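Local atomic coordinates of probable chitinase (Chromobacterium violaceum, PDB entry 5JH8), a protein that probably binds chitin and, as a member of glycoside hydrolase family 18, is likely to hydrolyse it. Residues M176-E180 / V190-M196; G215-Y219 / M301-F306; Y250-S256 / R277-K282. One frame throughout, in Å; residues are numbered along the deposited sequence.

Contact 1 (M176-E180 / V190-M196); sequences MSYDE and VAGSDWM. With 6KY ((2S)-2-(dimethylamino)-4-(methylselanyl)butanoic acid), chain E; HIS (histidine), chain F.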
loop_
_atom_site.group_PDB
_atom_site.type_symbol
_atom_site.label_atom_id
_atom_site.label_comp_id
_atom_site.label_asym_id
_atom_site.label_seq_id
_atom_site.Cartn_x
_atom_site.Cartn_y
_atom_site.Cartn_z
HETATM N N MSE A 176 4.141 2.249 2.434
HETATM C CA MSE A 176 3.632 0.891 2.580
HETATM C C MSE A 176 4.095 0.325 3.920
HETATM O O MSE A 176 4.963 -0.580 3.982
HETATM C CB MSE A 176 4.111 0.026 1.416
HETATM C CG MSE A 176 3.575 0.522 0.100
HETATM SE SE MSE A 176 4.367 -0.355 -1.447
HETATM C CE MSE A 176 4.279 -2.184 -0.809
ATOM N N SER A 177 3.545 0.892 4.997
ATOM C CA SER A 177 3.916 0.508 6.357
ATOM C C SER A 177 3.206 -0.776 6.777
ATOM O O SER A 177 2.468 -0.834 7.767
ATOM C CB SER A 177 3.666 1.646 7.334
ATOM O OG SER A 177 2.365 2.174 7.257
ATOM N N TYR A 178 3.503 -1.817 5.998
ATOM C CA TYR A 178 3.072 -3.181 6.240
ATOM C C TYR A 178 4.118 -4.087 5.598
ATOM O O TYR A 178 5.029 -3.632 4.908
ATOM C CB TYR A 178 1.615 -3.436 5.773
ATOM C CG TYR A 178 1.199 -2.733 4.496
ATOM C CD1 TYR A 178 1.672 -3.136 3.264
ATOM C CD2 TYR A 178 0.315 -1.658 4.539
ATOM C CE1 TYR A 178 1.279 -2.487 2.097
ATOM C CE2 TYR A 178 -0.082 -1.022 3.391
ATOM C CZ TYR A 178 0.390 -1.441 2.174
ATOM O OH TYR A 178 -0.058 -0.768 1.069
ATOM N N ASP A 179 4.008 -5.383 5.853
ATOM C CA ASP A 179 5.030 -6.343 5.436
ATOM C C ASP A 179 6.372 -6.112 6.144
ATOM O O ASP A 179 7.436 -6.421 5.608
ATOM C CB ASP A 179 5.156 -6.430 3.917
ATOM C CG ASP A 179 3.898 -6.963 3.283
ATOM O OD1 ASP A 179 3.109 -7.655 3.970
ATOM O OD2 ASP A 179 3.701 -6.662 2.101
ATOM N N GLU A 180 6.312 -5.612 7.380
ATOM C CA GLU A 180 7.503 -5.579 8.225
ATOM C C GLU A 180 8.082 -6.974 8.380
ATOM O O GLU A 180 9.307 -7.155 8.441
ATOM C CB GLU A 180 7.108 -5.010 9.580
ATOM C CG GLU A 180 8.245 -4.833 10.543
ATOM C CD GLU A 180 7.794 -4.476 11.939
ATOM O OE1 GLU A 180 6.592 -4.238 12.176
ATOM O OE2 GLU A 180 8.688 -4.443 12.830
ATOM N N VAL A 190 3.433 -7.523 11.407
ATOM C CA VAL A 190 3.363 -7.170 9.990
ATOM C C VAL A 190 3.363 -5.663 9.779
ATOM O O VAL A 190 3.819 -5.175 8.743
ATOM C CB VAL A 190 2.119 -7.840 9.377
ATOM C CG1 VAL A 190 1.942 -7.442 7.927
ATOM C CG2 VAL A 190 2.238 -9.349 9.524
ATOM N N ALA A 191 2.860 -4.920 10.749
ATOM C CA ALA A 191 2.750 -3.473 10.680
ATOM C C ALA A 191 2.909 -2.917 12.092
ATOM O O ALA A 191 2.067 -2.180 12.601
ATOM C CB ALA A 191 1.417 -3.064 10.049
ATOM N N GLY A 192 4.016 -3.270 12.740
ATOM C CA GLY A 192 4.207 -2.887 14.128
ATOM C C GLY A 192 4.250 -1.376 14.278
ATOM O O GLY A 192 4.861 -0.667 13.474
ATOM N N SER A 193 3.619 -0.876 15.348
ATOM C CA SER A 193 3.494 0.562 15.523
ATOM C C SER A 193 4.825 1.231 15.807
ATOM O O SER A 193 5.008 2.401 15.452
ATOM C CB SER A 193 2.533 0.868 16.660
ATOM O OG SER A 193 2.916 0.234 17.865
ATOM N N ASP A 194 5.744 0.534 16.478
ATOM C CA ASP A 194 7.059 1.105 16.768
ATOM C C ASP A 194 7.849 1.311 15.473
ATOM O O ASP A 194 8.402 2.388 15.224
ATOM C CB ASP A 194 7.801 0.248 17.805
ATOM C CG ASP A 194 7.946 -1.225 17.425
ATOM O OD1 ASP A 194 7.271 -1.745 16.525
ATOM O OD2 ASP A 194 8.770 -1.890 18.097
ATOM N N TRP A 195 7.870 0.286 14.627
ATOM C CA TRP A 195 8.473 0.365 13.301
ATOM C C TRP A 195 7.785 1.418 12.439
ATOM O O TRP A 195 8.450 2.217 11.766
ATOM C CB TRP A 195 8.373 -1.035 12.693
ATOM C CG TRP A 195 8.724 -1.200 11.267
ATOM C CD1 TRP A 195 9.979 -1.326 10.749
ATOM C CD2 TRP A 195 7.819 -1.355 10.159
ATOM N NE1 TRP A 195 9.922 -1.535 9.392
ATOM C CE2 TRP A 195 8.605 -1.545 9.002
ATOM C CE3 TRP A 195 6.423 -1.355 10.034
ATOM C CZ2 TRP A 195 8.036 -1.731 7.732
ATOM C CZ3 TRP A 195 5.866 -1.546 8.782
ATOM C CH2 TRP A 195 6.671 -1.734 7.645
HETATM N N MSE A 196 6.450 1.436 12.441
HETATM C CA MSE A 196 5.681 2.407 11.680
HETATM C C MSE A 196 6.033 3.820 12.110
HETATM O O MSE A 196 6.203 4.680 11.261
HETATM C CB MSE A 196 4.176 2.150 11.837
HETATM C CG MSE A 196 3.325 3.116 11.042
HETATM SE SE MSE A 196 1.418 2.738 11.232
HETATM C CE MSE A 196 1.375 0.932 10.519
HETATM N N 6KY E . 1.644 -7.228 0.730
HETATM C CA 6KY E . 2.391 -7.467 -0.546
HETATM C C 6KY E . 1.506 -7.122 -1.725
HETATM O O 6KY E . 0.516 -7.802 -1.970
HETATM C CB 6KY E . 2.931 -8.906 -0.677
HETATM C CG 6KY E . 3.969 -9.229 0.412
HETATM SE SE 6KY E . 4.802 -10.992 0.224
HETATM C CE 6KY E . 3.281 -12.034 0.864
HETATM C CN1 6KY E . 0.598 -8.227 1.023
HETATM C CN2 6KY E . 1.031 -5.880 0.795
HETATM N N HIS F . 1.838 -6.036 -2.425
HETATM C CA HIS F . 1.052 -5.594 -3.573
HETATM C C HIS F . 1.199 -6.590 -4.714
HETATM O O HIS F . 2.174 -7.349 -4.793
HETATM C CB HIS F . 1.481 -4.191 -4.012
HETATM C CG HIS F . 1.092 -3.110 -3.049
HETATM N ND1 HIS F . 1.062 -1.778 -3.401
HETATM C CD2 HIS F . 0.737 -3.160 -1.743
HETATM C CE1 HIS F . 0.681 -1.058 -2.363
HETATM N NE2 HIS F . 0.499 -1.869 -1.336
HETATM O OXT HIS F . 0.328 -6.658 -5.583
HETATM O O HOH W 1 7.529 -4.161 15.234
#
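In this family 18 TIM barrel the loop that follows strand 172-176 carries pocket residues, and across this contact its E180 meets V190 and G192 of the approach to helix 193-206 and W195 of its first turn. The carboxylate of E180 and the indole of W195 are stacked, their planes 8° apart, and the two side chains run past each other in opposite directions. E180 CB lies 3.5 Å from the centroid of the six-membered ring of W195, 3° off its normal, a CH-pi contact over the face. An extended chain with CG anti to the backbone N (chi1 -177°) spreads E180 along the indole and brings its carboxylate to the helix N-terminus. There G192, at the N-cap position, donates from its N to E180 OE1 at 2.8 Å, nearly along the C-O direction. A water donates to both E180 OE2 and D194 OD1, bridging the two acids. The backbone adds E180 N to V190 O (2.9 Å). The edge of W195 points at the inverse gamma turn centred on S177, whose OG is bonded to G215 O, while M196 CE sits 3.4 Å from S177 O. Farther along the same segment, Y178 and D179 reach the bound groups: Y178 OH, also held by Q174, shares a hydrogen bond with NE2 of the bound histidine. D179 OD1 is occupied by the hydroxyls of Y219 and Y221, and D179 OD2 accepts from the dimethylated amino N of the selenomethionine-derived ligand at an unusually short 2.5 Å.

Contact 2 (G215-Y219 / M301-F306); sequences GIPAY and MEDDAF. With 6KY ((2S)-2-(dimethylamino)-4-(methylselanyl)butanoic acid), chain E.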
loop_
_atom_site.group_PDB
_atom_site.type_symbol
_atom_site.label_atom_id
_atom_site.label_comp_id
_atom_site.label_asym_id
_atom_site.label_seq_id
_atom_site.Cartn_x
_atom_site.Cartn_y
_atom_site.Cartn_z
ATOM N N GLY A 215 0.147 3.411 5.909
ATOM C CA GLY A 215 -0.482 2.216 5.366
ATOM C C GLY A 215 -0.879 1.272 6.477
ATOM O O GLY A 215 -0.108 1.023 7.414
ATOM N N ILE A 216 -2.089 0.726 6.359
ATOM C CA ILE A 216 -2.637 -0.191 7.360
ATOM C C ILE A 216 -3.124 -1.437 6.637
ATOM O O ILE A 216 -3.904 -1.338 5.684
ATOM C CB ILE A 216 -3.796 0.442 8.154
ATOM C CG1 ILE A 216 -3.364 1.785 8.744
ATOM C CG2 ILE A 216 -4.301 -0.534 9.205
ATOM C CD1 ILE A 216 -4.499 2.544 9.438
ATOM N N PRO A 217 -2.664 -2.621 7.052
ATOM C CA PRO A 217 -3.084 -3.851 6.384
ATOM C C PRO A 217 -4.405 -4.368 6.929
ATOM O O PRO A 217 -4.656 -4.340 8.132
ATOM C CB PRO A 217 -1.952 -4.817 6.735
ATOM C CG PRO A 217 -1.562 -4.393 8.156
ATOM C CD PRO A 217 -1.699 -2.879 8.152
ATOM N N ALA A 218 -5.229 -4.884 6.024
ATOM C CA ALA A 218 -6.421 -5.661 6.371
ATOM C C ALA A 218 -6.125 -7.147 6.364
ATOM O O ALA A 218 -6.944 -7.970 5.950
ATOM C CB ALA A 218 -7.573 -5.311 5.436
ATOM N N TYR A 219 -4.933 -7.497 6.839
ATOM C CA TYR A 219 -4.462 -8.869 6.836
ATOM C C TYR A 219 -3.321 -8.962 7.844
ATOM O O TYR A 219 -2.773 -7.950 8.313
ATOM C CB TYR A 219 -3.970 -9.329 5.434
ATOM C CG TYR A 219 -2.729 -8.581 4.973
ATOM C CD1 TYR A 219 -2.808 -7.370 4.292
ATOM C CD2 TYR A 219 -1.478 -9.072 5.264
ATOM C CE1 TYR A 219 -1.689 -6.667 3.948
ATOM C CE2 TYR A 219 -0.332 -8.369 4.935
ATOM C CZ TYR A 219 -0.442 -7.164 4.279
ATOM O OH TYR A 219 0.654 -6.420 3.937
HETATM N N MSE A 301 -10.628 -8.024 1.803
HETATM C CA MSE A 301 -10.025 -8.786 2.880
HETATM C C MSE A 301 -10.704 -8.568 4.228
HETATM O O MSE A 301 -10.364 -9.237 5.212
HETATM C CB MSE A 301 -8.560 -8.373 3.031
HETATM C CG MSE A 301 -7.733 -8.584 1.812
HETATM SE SE MSE A 301 -5.908 -8.077 2.249
HETATM C CE MSE A 301 -5.104 -8.366 0.488
ATOM N N GLU A 302 -11.581 -7.580 4.294
ATOM C CA GLU A 302 -12.030 -6.995 5.549
ATOM C C GLU A 302 -13.489 -7.324 5.848
ATOM O O GLU A 302 -14.171 -8.006 5.090
ATOM C CB GLU A 302 -11.767 -5.487 5.545
ATOM C CG GLU A 302 -12.790 -4.612 4.808
ATOM C CD GLU A 302 -12.642 -4.568 3.308
ATOM O OE1 GLU A 302 -12.661 -5.631 2.639
ATOM O OE2 GLU A 302 -12.547 -3.446 2.752
ATOM N N ASP A 303 -13.946 -6.825 6.988
ATOM C CA ASP A 303 -15.352 -6.831 7.349
ATOM C C ASP A 303 -15.674 -5.476 7.969
ATOM O O ASP A 303 -14.835 -4.576 8.003
ATOM C CB ASP A 303 -15.709 -8.023 8.245
ATOM C CG ASP A 303 -14.960 -8.026 9.552
ATOM O OD1 ASP A 303 -14.669 -6.932 10.080
ATOM O OD2 ASP A 303 -14.626 -9.144 10.025
ATOM N N ASP A 304 -16.905 -5.316 8.462
ATOM C CA ASP A 304 -17.351 -3.997 8.903
ATOM C C ASP A 304 -16.509 -3.471 10.059
ATOM O O ASP A 304 -16.303 -2.262 10.165
ATOM C CB ASP A 304 -18.818 -4.042 9.323
ATOM C CG ASP A 304 -19.779 -4.273 8.175
ATOM O OD1 ASP A 304 -19.368 -4.331 7.007
ATOM O OD2 ASP A 304 -20.979 -4.385 8.493
ATOM N N ALA A 305 -15.988 -4.357 10.915
ATOM C CA ALA A 305 -15.225 -3.895 12.068
ATOM C C ALA A 305 -13.916 -3.244 11.670
ATOM O O ALA A 305 -13.410 -2.384 12.396
ATOM C CB ALA A 305 -14.935 -5.042 13.028
ATOM N N PHE A 306 -13.346 -3.627 10.523
ATOM C CA PHE A 306 -12.136 -2.980 10.057
ATOM C C PHE A 306 -12.380 -1.505 9.795
ATOM O O PHE A 306 -11.651 -0.639 10.295
ATOM C CB PHE A 306 -11.645 -3.671 8.779
ATOM C CG PHE A 306 -10.396 -3.056 8.222
ATOM C CD1 PHE A 306 -9.158 -3.384 8.754
ATOM C CD2 PHE A 306 -10.442 -2.167 7.157
ATOM C CE1 PHE A 306 -8.006 -2.828 8.246
ATOM C CE2 PHE A 306 -9.283 -1.609 6.644
ATOM C CZ PHE A 306 -8.061 -1.970 7.182
HETATM N N 6KY E . 1.644 -7.228 0.730
HETATM C CA 6KY E . 2.391 -7.467 -0.546
HETATM C C 6KY E . 1.506 -7.122 -1.725
HETATM O O 6KY E . 0.516 -7.802 -1.970
HETATM C CB 6KY E . 2.931 -8.906 -0.677
HETATM C CG 6KY E . 3.969 -9.229 0.412
HETATM SE SE 6KY E . 4.802 -10.992 0.224
HETATM C CE 6KY E . 3.281 -12.034 0.864
HETATM C CN1 6KY E . 0.598 -8.227 1.023
HETATM C CN2 6KY E . 1.031 -5.880 0.795
#
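A218 and F306 meet methyl over ring: A218 CB stands 4.0 Å from the centroid of the F306 ring and 20° off its normal, which places the methyl over the face, shifted toward the rim, as a CH-pi contact. The F306 ring is brought there with CG anti to the backbone N (chi1 180°), an arrangement that sends the side chain from the first turn of helix 304-309 toward the middle of strand 212-222, about A218. Its CE1 also reaches P217 O at 3.7 Å, and I216 CG2 approaches the ring obliquely. W234 meets this ring edge-to-face.

M301, a selenomethionine, and Y219 are arranged differently, lying side by side and pointing the same way. The selenium is 4.9 Å from the centroid of the Y219 ring at 66° off the normal, so this Met-aromatic contact is oblique; the nearest ring atom is CD1, at 3.8 Å. Extended beyond CG, M301 can follow the tyrosine while its CB packs 3.4 Å from A218 O. P217 CB covers one face of the Y219 ring near the rim, within the same segment. At the far end Y219 OH, held by D179, lies 3.2 Å from CN2, an N-methyl carbon of the bound selenomethionine derivative.

At the helix start D303 is the N-cap residue and accepts weakly from A305 N through OD1, which W234 NE1 also meets. With M301 SE beside Y219 and the F306 ring against A218, the contact belongs to the TIM barrel of glycosyl hydrolase family 18, where barrel strand 212-222, at its interruption near A218, meets the connection from barrel strand 293-297 to helix 304-309, beside the ligand pocket.

Contact 3 (Y250-S256 / R277-K282); sequences YDAGTHS and RSVALK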
loop_
_atom_site.group_PDB
_atom_site.type_symbol
_atom_site.label_atom_id
_atom_site.label_comp_id
_atom_site.label_asym_id
_atom_site.label_seq_id
_atom_site.Cartn_x
_atom_site.Cartn_y
_atom_site.Cartn_z
ATOM N N TYR A 250 -2.277 -9.441 22.941
ATOM C CA TYR A 250 -2.036 -8.119 22.383
ATOM C C TYR A 250 -0.655 -7.647 22.802
ATOM O O TYR A 250 -0.373 -7.508 23.994
ATOM C CB TYR A 250 -3.088 -7.125 22.843
ATOM C CG TYR A 250 -3.081 -5.848 22.024
ATOM C CD1 TYR A 250 -3.608 -5.820 20.739
ATOM C CD2 TYR A 250 -2.583 -4.662 22.544
ATOM C CE1 TYR A 250 -3.642 -4.651 20.005
ATOM C CE2 TYR A 250 -2.594 -3.489 21.804
ATOM C CZ TYR A 250 -3.125 -3.484 20.530
ATOM O OH TYR A 250 -3.182 -2.320 19.777
ATOM N N ASP A 251 0.206 -7.427 21.829
ATOM C CA ASP A 251 1.548 -6.914 22.072
ATOM C C ASP A 251 1.461 -5.393 22.086
ATOM O O ASP A 251 1.349 -4.746 21.042
ATOM C CB ASP A 251 2.511 -7.413 21.007
ATOM C CG ASP A 251 3.956 -7.108 21.369
ATOM O OD1 ASP A 251 4.461 -7.683 22.363
ATOM O OD2 ASP A 251 4.584 -6.277 20.688
ATOM N N ALA A 252 1.492 -4.816 23.283
ATOM C CA ALA A 252 1.275 -3.381 23.405
ATOM C C ALA A 252 2.415 -2.576 22.802
ATOM O O ALA A 252 2.174 -1.501 22.249
ATOM C CB ALA A 252 1.083 -3.013 24.875
ATOM N N GLY A 253 3.651 -3.084 22.876
ATOM C CA GLY A 253 4.797 -2.361 22.354
ATOM C C GLY A 253 4.772 -2.175 20.854
ATOM O O GLY A 253 5.409 -1.250 20.343
ATOM N N THR A 254 4.063 -3.041 20.138
ATOM C CA THR A 254 3.961 -2.939 18.688
ATOM C C THR A 254 2.524 -2.784 18.211
ATOM O O THR A 254 2.279 -2.801 16.997
ATOM C CB THR A 254 4.575 -4.172 18.000
ATOM O OG1 THR A 254 3.757 -5.322 18.251
ATOM C CG2 THR A 254 5.998 -4.418 18.463
ATOM N N HIS A 255 1.566 -2.677 19.121
ATOM C CA HIS A 255 0.148 -2.641 18.780
ATOM C C HIS A 255 -0.187 -3.679 17.717
ATOM O O HIS A 255 -0.694 -3.379 16.638
ATOM C CB HIS A 255 -0.326 -1.239 18.389
ATOM C CG HIS A 255 -0.441 -0.330 19.558
ATOM N ND1 HIS A 255 -1.474 -0.429 20.461
ATOM C CD2 HIS A 255 0.392 0.628 20.029
ATOM C CE1 HIS A 255 -1.298 0.470 21.412
ATOM N NE2 HIS A 255 -0.174 1.120 21.177
ATOM N N SER A 256 0.099 -4.936 18.052
ATOM C CA SER A 256 -0.127 -6.047 17.142
ATOM C C SER A 256 -0.674 -7.224 17.929
ATOM O O SER A 256 -0.356 -7.386 19.106
ATOM C CB SER A 256 1.174 -6.407 16.418
ATOM O OG SER A 256 1.684 -5.291 15.701
ATOM N N ARG A 277 -8.372 -2.356 18.020
ATOM C CA ARG A 277 -7.539 -1.412 18.744
ATOM C C ARG A 277 -6.323 -1.001 17.921
ATOM O O ARG A 277 -5.956 0.181 17.891
ATOM C CB ARG A 277 -7.065 -2.015 20.063
ATOM C CG ARG A 277 -6.365 -0.985 20.959
ATOM C CD ARG A 277 -5.850 -1.582 22.303
ATOM N NE ARG A 277 -6.914 -2.316 22.946
ATOM C CZ ARG A 277 -7.028 -3.635 22.972
ATOM N NH1 ARG A 277 -6.044 -4.444 22.566
ATOM N NH2 ARG A 277 -8.140 -4.169 23.440
ATOM N N SER A 278 -5.670 -1.963 17.266
ATOM C CA SER A 278 -4.440 -1.649 16.556
ATOM C C SER A 278 -4.709 -0.850 15.300
ATOM O O SER A 278 -3.950 0.071 14.982
ATOM C CB SER A 278 -3.651 -2.909 16.238
ATOM O OG SER A 278 -4.277 -3.740 15.297
ATOM N N VAL A 279 -5.782 -1.180 14.575
ATOM C CA VAL A 279 -6.135 -0.406 13.392
ATOM C C VAL A 279 -6.474 1.032 13.776
ATOM O O VAL A 279 -6.041 1.981 13.114
ATOM C CB VAL A 279 -7.263 -1.104 12.605
ATOM C CG1 VAL A 279 -7.854 -0.163 11.544
ATOM C CG2 VAL A 279 -6.719 -2.371 11.979
ATOM N N ALA A 280 -7.270 1.217 14.834
ATOM C CA ALA A 280 -7.600 2.568 15.269
ATOM C C ALA A 280 -6.347 3.324 15.684
ATOM O O ALA A 280 -6.179 4.491 15.324
ATOM C CB ALA A 280 -8.619 2.537 16.412
ATOM N N LEU A 281 -5.437 2.665 16.410
ATOM C CA LEU A 281 -4.194 3.321 16.811
ATOM C C LEU A 281 -3.420 3.773 15.575
ATOM O O LEU A 281 -2.947 4.916 15.491
ATOM C CB LEU A 281 -3.362 2.378 17.697
ATOM C CG LEU A 281 -2.030 2.871 18.282
ATOM C CD1 LEU A 281 -0.902 2.829 17.289
ATOM C CD2 LEU A 281 -2.154 4.269 18.856
ATOM N N LYS A 282 -3.269 2.876 14.605
ATOM C CA LYS A 282 -2.478 3.205 13.420
ATOM C C LYS A 282 -3.150 4.296 12.584
ATOM O O LYS A 282 -2.454 5.163 12.047
ATOM C CB LYS A 282 -2.153 1.928 12.654
ATOM C CG LYS A 282 -1.200 1.069 13.492
ATOM C CD LYS A 282 -1.155 -0.415 13.144
ATOM C CE LYS A 282 -0.436 -1.154 14.277
ATOM N NZ LYS A 282 -0.318 -2.607 14.009
#
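Y250 and R277 form the cation-pi part of this contact. R277 CZ lies 4.4 Å from the centroid of the Y250 ring and only 1° off its normal, yet ring and guanidinium planes are 90° apart: the group stands upright on the face, not flat against it. NH1 does the touching, 3.3 Å from Y250 CG, and a bend at chi3 (-50°) turns the guanidinium back over the ring after R277 CG and CD have passed Y250 OH.

The CH-pi contact is at H255. L281 CG sits over one face of the imidazole, 3.7 Å from its centroid and close to the normal, and the two side chains cross at about a right angle. A252 O covers the opposite face toward the rim.

Among the hydrogen bonds, Y250 OH and H255 ND1 are 2.6 Å apart, with the hydroxyl in the imidazole plane, so this bond ties the two aromatic groups together and limits rotation of the histidine. K282 NZ donates to H255 O at 2.8 Å, tilted from the carbonyl plane. The same ammonium group is bonded to A191 O and forms a salt bridge with E274, whose OE1 also accepts from S278 OG; the lysine therefore links three separate parts of the chain. Inside the turn, D251 OD2 accepts from T254 OG1 through its anti lone pair at 2.7 Å, and S256 OG bonds to T254 O.

Backbone bonds from D251 N to S256 O and from S256 N to D251 O close the hairpin between strands 249-251 and 256-262. H255 and S256 both face D251, the signature of a G1 beta bulge, here seated against helix 276-289.

In the fold
Contacts 1 and 2 are buried and both reach the selenomethionine-derived ligand, whereas contact 3 is partly buried and lies farther from the chain's centre. Their chemistry follows this gradient: contact 2 is carried by apolar and aromatic packing, contact 1 combines a carboxylate stack with polar bonds near the pocket, and contact 3 relies on a cation-pi pair and a lysine bridge. Strand 212-222, itself half of contact 2, receives polar bonds from the loop 176-180 of contact 1. Contact 3 joins contact 1 through T254 O to S193 N, and packs on contact 2 where V279 meets F306 and I216 approaches helix 276-289.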